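Local coordinates for YcgJ protein (Bacillus subtilis, PDB 1XXL) that probably acts as an S-adenosylmethionine-dependent methyltransferase built on a Rossmann-like core, at residues P128-L140 and H200-I214. Numbering follows the deposited sequence.
Sequences PEDPVLDEFVNHL and HLNHASDEARDTFCI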
ATOM      1  N   PRO A 128      -4.411  13.202  -5.200  1.00 12.83           N
ATOM      2  CA  PRO A 128      -4.842  14.494  -4.702  1.00 12.97           C
ATOM      3  C   PRO A 128      -6.359  14.668  -4.867  1.00 12.80           C
ATOM      4  O   PRO A 128      -6.996  13.958  -5.660  1.00 12.57           O
ATOM      5  CB  PRO A 128      -4.056  15.486  -5.566  1.00 13.95           C
ATOM      6  CG  PRO A 128      -2.875  14.734  -6.017  1.00 13.33           C
ATOM      7  CD  PRO A 128      -3.365  13.332  -6.219  1.00 12.55           C
ATOM      8  N   GLU A 129      -6.919  15.583  -4.099  1.00 12.93           N
ATOM      9  CA  GLU A 129      -8.356  15.857  -4.137  1.00 13.65           C
ATOM     10  C   GLU A 129      -8.813  16.363  -5.511  1.00 13.68           C
ATOM     11  O   GLU A 129      -9.865  15.952  -6.002  1.00 13.92           O
ATOM     12  CB  GLU A 129      -8.717  16.861  -3.040  1.00 13.27           C
ATOM     13  CG  GLU A 129      -8.597  16.287  -1.625  1.00 14.63           C
ATOM     14  CD  GLU A 129      -9.506  15.065  -1.406  1.00 16.25           C
ATOM     15  OE1 GLU A 129      -9.003  13.985  -1.011  1.00 14.94           O
ATOM     16  OE2 GLU A 129     -10.727  15.190  -1.651  1.00 18.41           O
ATOM     17  N   ASP A 130      -7.996  17.212  -6.136  1.00 13.95           N
ATOM     18  CA  ASP A 130      -8.286  17.767  -7.479  1.00 14.62           C
ATOM     19  C   ASP A 130      -8.367  16.646  -8.498  1.00 14.54           C
ATOM     20  O   ASP A 130      -7.376  15.955  -8.714  1.00 13.59           O
ATOM     21  CB  ASP A 130      -7.196  18.768  -7.889  1.00 15.40           C
ATOM     22  CG  ASP A 130      -7.411  19.361  -9.320  1.00 16.59           C
ATOM     23  OD1 ASP A 130      -6.559  20.170  -9.706  1.00 19.85           O
ATOM     24  OD2 ASP A 130      -8.405  19.033 -10.030  1.00 20.13           O
ATOM     25  N   PRO A 131      -9.553  16.450  -9.119  1.00 14.79           N
ATOM     26  CA  PRO A 131      -9.740  15.296  -9.983  1.00 15.17           C
ATOM     27  C   PRO A 131      -8.770  15.197 -11.132  1.00 14.10           C
ATOM     28  O   PRO A 131      -8.489  14.103 -11.560  1.00 13.94           O
ATOM     29  CB  PRO A 131     -11.171  15.476 -10.523  1.00 15.74           C
ATOM     30  CG  PRO A 131     -11.801  16.449  -9.599  1.00 16.22           C
ATOM     31  CD  PRO A 131     -10.770  17.288  -9.055  1.00 15.41           C
ATOM     32  N   VAL A 132      -8.285  16.325 -11.627  1.00 14.23           N
ATOM     33  CA  VAL A 132      -7.333  16.352 -12.751  1.00 15.45           C
ATOM     34  C   VAL A 132      -5.946  15.836 -12.329  1.00 14.72           C
ATOM     35  O   VAL A 132      -5.243  15.197 -13.119  1.00 14.47           O
ATOM     36  CB  VAL A 132      -7.252  17.781 -13.377  1.00 15.99           C
ATOM     37  CG1 VAL A 132      -6.317  17.817 -14.528  1.00 18.76           C
ATOM     38  CG2 VAL A 132      -8.636  18.185 -13.925  1.00 17.86           C
ATOM     39  N   LEU A 133      -5.577  16.077 -11.078  1.00 14.71           N
ATOM     40  CA  LEU A 133      -4.314  15.564 -10.538  1.00 15.29           C
ATOM     41  C   LEU A 133      -4.473  14.091 -10.148  1.00 15.01           C
ATOM     42  O   LEU A 133      -3.556  13.293 -10.340  1.00 14.07           O
ATOM     43  CB  LEU A 133      -3.862  16.393  -9.350  1.00 15.33           C
ATOM     44  CG  LEU A 133      -3.609  17.872  -9.651  1.00 17.70           C
ATOM     45  CD1 LEU A 133      -3.231  18.594  -8.396  1.00 18.01           C
ATOM     46  CD2 LEU A 133      -2.553  18.078 -10.714  1.00 18.69           C
ATOM     47  N   ASP A 134      -5.640  13.769  -9.585  1.00 14.95           N
ATOM     48  CA  ASP A 134      -6.064  12.384  -9.321  1.00 15.60           C
ATOM     49  C   ASP A 134      -5.868  11.512 -10.583  1.00 15.73           C
ATOM     50  O   ASP A 134      -5.175  10.487 -10.594  1.00 15.59           O
ATOM     51  CB  ASP A 134      -7.527  12.429  -8.903  1.00 15.63           C
ATOM     52  CG  ASP A 134      -8.122  11.081  -8.641  1.00 16.43           C
ATOM     53  OD1 ASP A 134      -8.975  11.020  -7.718  1.00 19.29           O
ATOM     54  OD2 ASP A 134      -7.757  10.096  -9.320  1.00 16.97           O
ATOM     55  N   GLU A 135      -6.478  11.966 -11.656  1.00 15.29           N
ATOM     56  CA  GLU A 135      -6.383  11.323 -12.958  1.00 16.14           C
ATOM     57  C   GLU A 135      -4.924  11.255 -13.505  1.00 14.61           C
ATOM     58  O   GLU A 135      -4.495  10.236 -14.045  1.00 13.10           O
ATOM     59  CB  GLU A 135      -7.308  12.139 -13.839  1.00 16.94           C
ATOM     60  CG  GLU A 135      -7.500  11.806 -15.243  1.00 21.78           C
ATOM     61  CD  GLU A 135      -8.594  12.729 -15.835  1.00 22.85           C
ATOM     62  OE1 GLU A 135      -8.539  13.014 -17.058  1.00 33.92           O
ATOM     63  OE2 GLU A 135      -9.490  13.192 -15.051  1.00 33.27           O
ATOM     64  N   PHE A 136      -4.154  12.321 -13.324  1.00 13.85           N
ATOM     65  CA  PHE A 136      -2.779  12.376 -13.838  1.00 13.55           C
ATOM     66  C   PHE A 136      -1.919  11.272 -13.231  1.00 12.96           C
ATOM     67  O   PHE A 136      -1.242  10.521 -13.937  1.00 12.56           O
ATOM     68  CB  PHE A 136      -2.153  13.738 -13.536  1.00 13.08           C
ATOM     69  CG  PHE A 136      -0.739  13.854 -13.989  1.00 12.92           C
ATOM     70  CD1 PHE A 136       0.315  13.525 -13.137  1.00 12.59           C
ATOM     71  CD2 PHE A 136      -0.448  14.284 -15.276  1.00 13.69           C
ATOM     72  CE1 PHE A 136       1.623  13.623 -13.576  1.00 12.45           C
ATOM     73  CE2 PHE A 136       0.852  14.387 -15.699  1.00 14.63           C
ATOM     74  CZ  PHE A 136       1.880  14.053 -14.855  1.00 12.36           C
ATOM     75  N   VAL A 137      -1.973  11.177 -11.910  1.00 12.82           N
ATOM     76  CA  VAL A 137      -1.161  10.225 -11.195  1.00 12.53           C
ATOM     77  C   VAL A 137      -1.657   8.797 -11.370  1.00 12.62           C
ATOM     78  O   VAL A 137      -0.845   7.886 -11.459  1.00 10.59           O
ATOM     79  CB  VAL A 137      -0.967  10.610  -9.707  1.00 12.54           C
ATOM     80  CG1 VAL A 137      -2.252  10.463  -8.879  1.00 11.40           C
ATOM     81  CG2 VAL A 137       0.199   9.793  -9.104  1.00 12.33           C
ATOM     82  N   ASN A 138      -2.973   8.596 -11.437  1.00 12.80           N
ATOM     83  CA  ASN A 138      -3.494   7.254 -11.697  1.00 13.11           C
ATOM     84  C   ASN A 138      -3.126   6.731 -13.081  1.00 13.83           C
ATOM     85  O   ASN A 138      -2.760   5.540 -13.237  1.00 13.99           O
ATOM     86  CB  ASN A 138      -5.007   7.177 -11.472  1.00 13.51           C
ATOM     87  CG  ASN A 138      -5.351   6.843 -10.036  1.00 13.97           C
ATOM     88  OD1 ASN A 138      -5.172   5.709  -9.619  1.00 14.68           O
ATOM     89  ND2 ASN A 138      -5.818   7.831  -9.271  1.00 12.06           N
ATOM     90  N   HIS A 139      -3.223   7.610 -14.072  1.00 13.79           N
ATOM     91  CA  HIS A 139      -2.798   7.293 -15.431  1.00 14.48           C
ATOM     92  C   HIS A 139      -1.284   6.988 -15.454  1.00 14.02           C
ATOM     93  O   HIS A 139      -0.865   6.001 -16.063  1.00 13.95           O
ATOM     94  CB  HIS A 139      -3.143   8.444 -16.401  1.00 14.99           C
ATOM     95  CG  HIS A 139      -2.914   8.109 -17.842  1.00 15.27           C
ATOM     96  ND1 HIS A 139      -3.571   7.077 -18.480  1.00 19.84           N
ATOM     97  CD2 HIS A 139      -2.092   8.658 -18.769  1.00 18.35           C
ATOM     98  CE1 HIS A 139      -3.165   7.006 -19.739  1.00 19.35           C
ATOM     99  NE2 HIS A 139      -2.257   7.946 -19.935  1.00 19.73           N
ATOM    100  N   LEU A 140      -0.472   7.818 -14.795  1.00 13.96           N
ATOM    101  CA  LEU A 140       0.985   7.593 -14.778  1.00 14.36           C
ATOM    102  C   LEU A 140       1.305   6.205 -14.250  1.00 14.62           C
ATOM    103  O   LEU A 140       2.063   5.456 -14.860  1.00 14.68           O
ATOM    104  CB  LEU A 140       1.700   8.636 -13.944  1.00 14.41           C
ATOM    105  CG  LEU A 140       3.214   8.492 -13.730  1.00 14.45           C
ATOM    106  CD1 LEU A 140       3.987   8.600 -15.040  1.00 14.59           C
ATOM    107  CD2 LEU A 140       3.666   9.552 -12.774  1.00 14.38           C
ATOM    108  N   HIS A 200       3.384  11.923 -21.153  1.00 17.32           N
ATOM    109  CA  HIS A 200       2.521  12.274 -20.018  1.00 17.28           C
ATOM    110  C   HIS A 200       3.222  13.242 -19.071  1.00 17.18           C
ATOM    111  O   HIS A 200       2.659  14.259 -18.682  1.00 16.57           O
ATOM    112  CB  HIS A 200       2.134  10.983 -19.280  1.00 17.56           C
ATOM    113  CG  HIS A 200       1.055  11.149 -18.262  1.00 16.92           C
ATOM    114  ND1 HIS A 200      -0.188  11.667 -18.564  1.00 16.92           N
ATOM    115  CD2 HIS A 200       1.025  10.830 -16.945  1.00 17.36           C
ATOM    116  CE1 HIS A 200      -0.933  11.671 -17.472  1.00 19.00           C
ATOM    117  NE2 HIS A 200      -0.223  11.163 -16.474  1.00 17.82           N
ATOM    118  N   LEU A 201       4.464  12.919 -18.718  1.00 17.38           N
ATOM    119  CA  LEU A 201       5.276  13.762 -17.820  1.00 17.72           C
ATOM    120  C   LEU A 201       5.662  15.092 -18.460  1.00 18.28           C
ATOM    121  O   LEU A 201       5.622  16.128 -17.814  1.00 17.64           O
ATOM    122  CB  LEU A 201       6.537  12.997 -17.354  1.00 16.77           C
ATOM    123  CG  LEU A 201       6.294  11.814 -16.392  1.00 16.00           C
ATOM    124  CD1 LEU A 201       7.532  10.888 -16.234  1.00 15.34           C
ATOM    125  CD2 LEU A 201       5.821  12.294 -15.028  1.00 14.68           C
ATOM    126  N   ASN A 202       6.032  15.058 -19.738  1.00 19.32           N
ATOM    127  CA  ASN A 202       6.431  16.264 -20.460  1.00 20.65           C
ATOM    128  C   ASN A 202       5.297  17.225 -20.727  1.00 21.69           C
ATOM    129  O   ASN A 202       5.531  18.416 -20.852  1.00 22.85           O
ATOM    130  CB  ASN A 202       7.096  15.893 -21.798  1.00 21.51           C
ATOM    131  CG  ASN A 202       8.568  15.641 -21.640  1.00 23.33           C
ATOM    132  OD1 ASN A 202       9.000  14.506 -21.426  1.00 26.39           O
ATOM    133  ND2 ASN A 202       9.351  16.712 -21.685  1.00 24.86           N
ATOM    134  N   HIS A 203       4.073  16.710 -20.836  1.00 22.43           N
ATOM    135  CA  HIS A 203       2.904  17.551 -21.069  1.00 22.75           C
ATOM    136  C   HIS A 203       2.099  17.850 -19.794  1.00 22.51           C
ATOM    137  O   HIS A 203       1.002  18.382 -19.862  1.00 22.33           O
ATOM    138  CB  HIS A 203       2.016  16.886 -22.129  1.00 24.13           C
ATOM    139  CG  HIS A 203       2.634  16.864 -23.490  1.00 27.22           C
ATOM    140  ND1 HIS A 203       3.804  16.191 -23.768  1.00 31.77           N
ATOM    141  CD2 HIS A 203       2.246  17.440 -24.652  1.00 30.91           C
ATOM    142  CE1 HIS A 203       4.118  16.363 -25.041  1.00 31.48           C
ATOM    143  NE2 HIS A 203       3.186  17.112 -25.600  1.00 31.62           N
ATOM    144  N   ALA A 204       2.646  17.521 -18.630  1.00 22.28           N
ATOM    145  CA  ALA A 204       2.011  17.862 -17.347  1.00 21.22           C
ATOM    146  C   ALA A 204       1.674  19.369 -17.196  1.00 20.51           C
ATOM    147  O   ALA A 204       2.476  20.226 -17.544  1.00 20.58           O
ATOM    148  CB  ALA A 204       2.925  17.400 -16.185  1.00 21.03           C
ATOM    149  N   SER A 205       0.492  19.687 -16.669  1.00 19.97           N
ATOM    150  CA  SER A 205       0.157  21.074 -16.319  1.00 19.47           C
ATOM    151  C   SER A 205       1.132  21.618 -15.278  1.00 19.69           C
ATOM    152  O   SER A 205       1.867  20.860 -14.640  1.00 18.88           O
ATOM    153  CB  SER A 205      -1.239  21.141 -15.728  1.00 19.30           C
ATOM    154  OG  SER A 205      -1.287  20.438 -14.512  1.00 15.77           O
ATOM    155  N   ASP A 206       1.126  22.927 -15.096  1.00 19.44           N
ATOM    156  CA  ASP A 206       1.927  23.550 -14.067  1.00 20.24           C
ATOM    157  C   ASP A 206       1.588  23.000 -12.692  1.00 19.70           C
ATOM    158  O   ASP A 206       2.473  22.763 -11.890  1.00 19.23           O
ATOM    159  CB  ASP A 206       1.735  25.065 -14.076  1.00 21.20           C
ATOM    160  CG  ASP A 206       2.346  25.721 -15.300  1.00 24.70           C
ATOM    161  OD1 ASP A 206       3.239  25.106 -15.921  1.00 30.79           O
ATOM    162  OD2 ASP A 206       1.941  26.853 -15.639  1.00 29.69           O
ATOM    163  N   GLU A 207       0.303  22.776 -12.438  1.00 19.47           N
ATOM    164  CA  GLU A 207      -0.147  22.265 -11.150  1.00 19.63           C
ATOM    165  C   GLU A 207       0.376  20.826 -10.916  1.00 18.67           C
ATOM    166  O   GLU A 207       0.780  20.507  -9.807  1.00 18.46           O
ATOM    167  CB  GLU A 207      -1.676  22.303 -11.037  1.00 20.70           C
ATOM    168  CG  GLU A 207      -2.338  23.616 -11.502  1.00 25.21           C
ATOM    169  CD  GLU A 207      -2.480  23.684 -13.035  1.00 30.91           C
ATOM    170  OE1 GLU A 207      -3.081  22.757 -13.633  1.00 35.40           O
ATOM    171  OE2 GLU A 207      -1.956  24.634 -13.649  1.00 35.24           O
ATOM    172  N   ALA A 208       0.355  19.977 -11.945  1.00 17.09           N
ATOM    173  CA  ALA A 208       0.875  18.609 -11.845  1.00 17.47           C
ATOM    174  C   ALA A 208       2.402  18.585 -11.633  1.00 17.05           C
ATOM    175  O   ALA A 208       2.941  17.795 -10.834  1.00 15.63           O
ATOM    176  CB  ALA A 208       0.495  17.802 -13.080  1.00 16.20           C
ATOM    177  N   ARG A 209       3.089  19.458 -12.359  1.00 16.75           N
ATOM    178  CA  ARG A 209       4.523  19.614 -12.213  1.00 18.53           C
ATOM    179  C   ARG A 209       4.934  20.034 -10.795  1.00 18.03           C
ATOM    180  O   ARG A 209       5.953  19.572 -10.274  1.00 17.16           O
ATOM    181  CB  ARG A 209       5.018  20.634 -13.222  1.00 18.42           C
ATOM    182  CG  ARG A 209       5.147  20.100 -14.629  1.00 20.95           C
ATOM    183  CD  ARG A 209       5.136  21.266 -15.620  1.00 25.10           C
ATOM    184  NE  ARG A 209       6.260  21.245 -16.555  1.00 33.15           N
ATOM    185  CZ  ARG A 209       6.312  20.553 -17.702  1.00 35.42           C
ATOM    186  NH1 ARG A 209       5.286  19.817 -18.107  1.00 36.67           N
ATOM    187  NH2 ARG A 209       7.414  20.621 -18.464  1.00 35.55           N
ATOM    188  N   ASP A 210       4.143  20.922 -10.185  1.00 18.56           N
ATOM    189  CA  ASP A 210       4.351  21.359  -8.799  1.00 17.84           C
ATOM    190  C   ASP A 210       3.998  20.240  -7.814  1.00 16.83           C
ATOM    191  O   ASP A 210       4.795  19.867  -6.971  1.00 16.70           O
ATOM    192  CB  ASP A 210       3.498  22.620  -8.534  1.00 19.27           C
ATOM    193  CG  ASP A 210       3.663  23.184  -7.099  1.00 22.99           C
ATOM    194  OD1 ASP A 210       4.814  23.204  -6.565  1.00 30.26           O
ATOM    195  OD2 ASP A 210       2.628  23.619  -6.504  1.00 29.84           O
ATOM    196  N   THR A 211       2.799  19.690  -7.937  1.00 14.93           N
ATOM    197  CA  THR A 211       2.319  18.678  -7.008  1.00 14.52           C
ATOM    198  C   THR A 211       3.202  17.437  -7.010  1.00 13.24           C
ATOM    199  O   THR A 211       3.488  16.882  -5.962  1.00 12.78           O
ATOM    200  CB  THR A 211       0.869  18.265  -7.356  1.00 14.40           C
ATOM    201  OG1 THR A 211       0.009  19.408  -7.216  1.00 16.14           O
ATOM    202  CG2 THR A 211       0.374  17.151  -6.438  1.00 14.33           C
ATOM    203  N   PHE A 212       3.623  16.992  -8.188  1.00 12.54           N
ATOM    204  CA  PHE A 212       4.376  15.737  -8.304  1.00 12.48           C
ATOM    205  C   PHE A 212       5.880  15.946  -8.544  1.00 11.86           C
ATOM    206  O   PHE A 212       6.563  15.021  -8.951  1.00 10.32           O
ATOM    207  CB  PHE A 212       3.746  14.815  -9.372  1.00 11.31           C
ATOM    208  CG  PHE A 212       2.306  14.474  -9.089  1.00 12.21           C
ATOM    209  CD1 PHE A 212       1.973  13.671  -8.015  1.00 10.49           C
ATOM    210  CD2 PHE A 212       1.275  15.007  -9.861  1.00 10.71           C
ATOM    211  CE1 PHE A 212       0.664  13.372  -7.746  1.00 11.92           C
ATOM    212  CE2 PHE A 212      -0.043  14.713  -9.578  1.00 10.59           C
ATOM    213  CZ  PHE A 212      -0.345  13.897  -8.530  1.00 10.81           C
ATOM    214  N   CYS A 213       6.372  17.164  -8.295  1.00 12.23           N
ATOM    215  CA  CYS A 213       7.802  17.455  -8.263  1.00 12.30           C
ATOM    216  C   CYS A 213       8.530  16.896  -9.480  1.00 12.82           C
ATOM    217  O   CYS A 213       9.531  16.198  -9.356  1.00 13.21           O
ATOM    218  CB  CYS A 213       8.415  16.879  -7.003  1.00 12.09           C
ATOM    219  SG  CYS A 213       7.592  17.402  -5.495  1.00 14.45           S
ATOM    220  N   ILE A 214       8.023  17.217 -10.659  1.00 13.77           N
ATOM    221  CA  ILE A 214       8.519  16.634 -11.894  1.00 14.57           C
ATOM    222  C   ILE A 214       9.819  17.304 -12.316  1.00 14.88           C
ATOM    223  O   ILE A 214       9.887  18.527 -12.490  1.00 14.79           O
ATOM    224  CB  ILE A 214       7.456  16.704 -13.012  1.00 14.23           C
ATOM    225  CG1 ILE A 214       6.247  15.868 -12.629  1.00 14.88           C
ATOM    226  CG2 ILE A 214       8.000  16.166 -14.350  1.00 14.92           C
ATOM    227  CD1 ILE A 214       5.058  15.971 -13.662  1.00 15.70           C
TER
HETATM  228  O   HOH W   1      -5.238  21.267 -11.624  1.00 40.49           O
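The Phe136 ring is sandwiched between His200 and Ala208: over one face the imidazole lies in an offset stack, planes at 18° and centroids 4.1 Å apart, while Ala208 CB makes a CH-pi contact above the centre of the other. On its opposite face His200 receives the edge of His139, whose CD2 comes within 3.5 Å of His200 CE1. With Phe212, these rings form an aromatic cluster joining helix 131-144 to helices 191-202 and 206-211, in the helical layer packed against strand 222-236 and remote from the cofactor-binding residues. Phe212 lies nearly parallel to Phe136 but slid aside, so the two barely overlap; Phe212 CZ reaches Val137 CB at 3.5 Å and also meets Pro128 CG. The chi1 of -169° swings His200 CG away from its own backbone N and carries the imidazole across to helix 131-144. An alanine at His200 would remove the stack and a hydrogen-bond donor, and would probably leave the edge of His139 and one face of Phe136 without their partner. One turn before Phe136, Leu133 lays CD2 against Ala208 CA at 3.6 Å and points CD1 at Thr211 OG1, whose hydroxyl hydrogen-bonds back to Glu207 O. The one direct hydrogen bond across is nearly straight, 169° at the hydrogen: His200 NE2 donates over 2.8 Å to Phe136 O, which takes Leu140 N from the opposite face of its carbonyl plane.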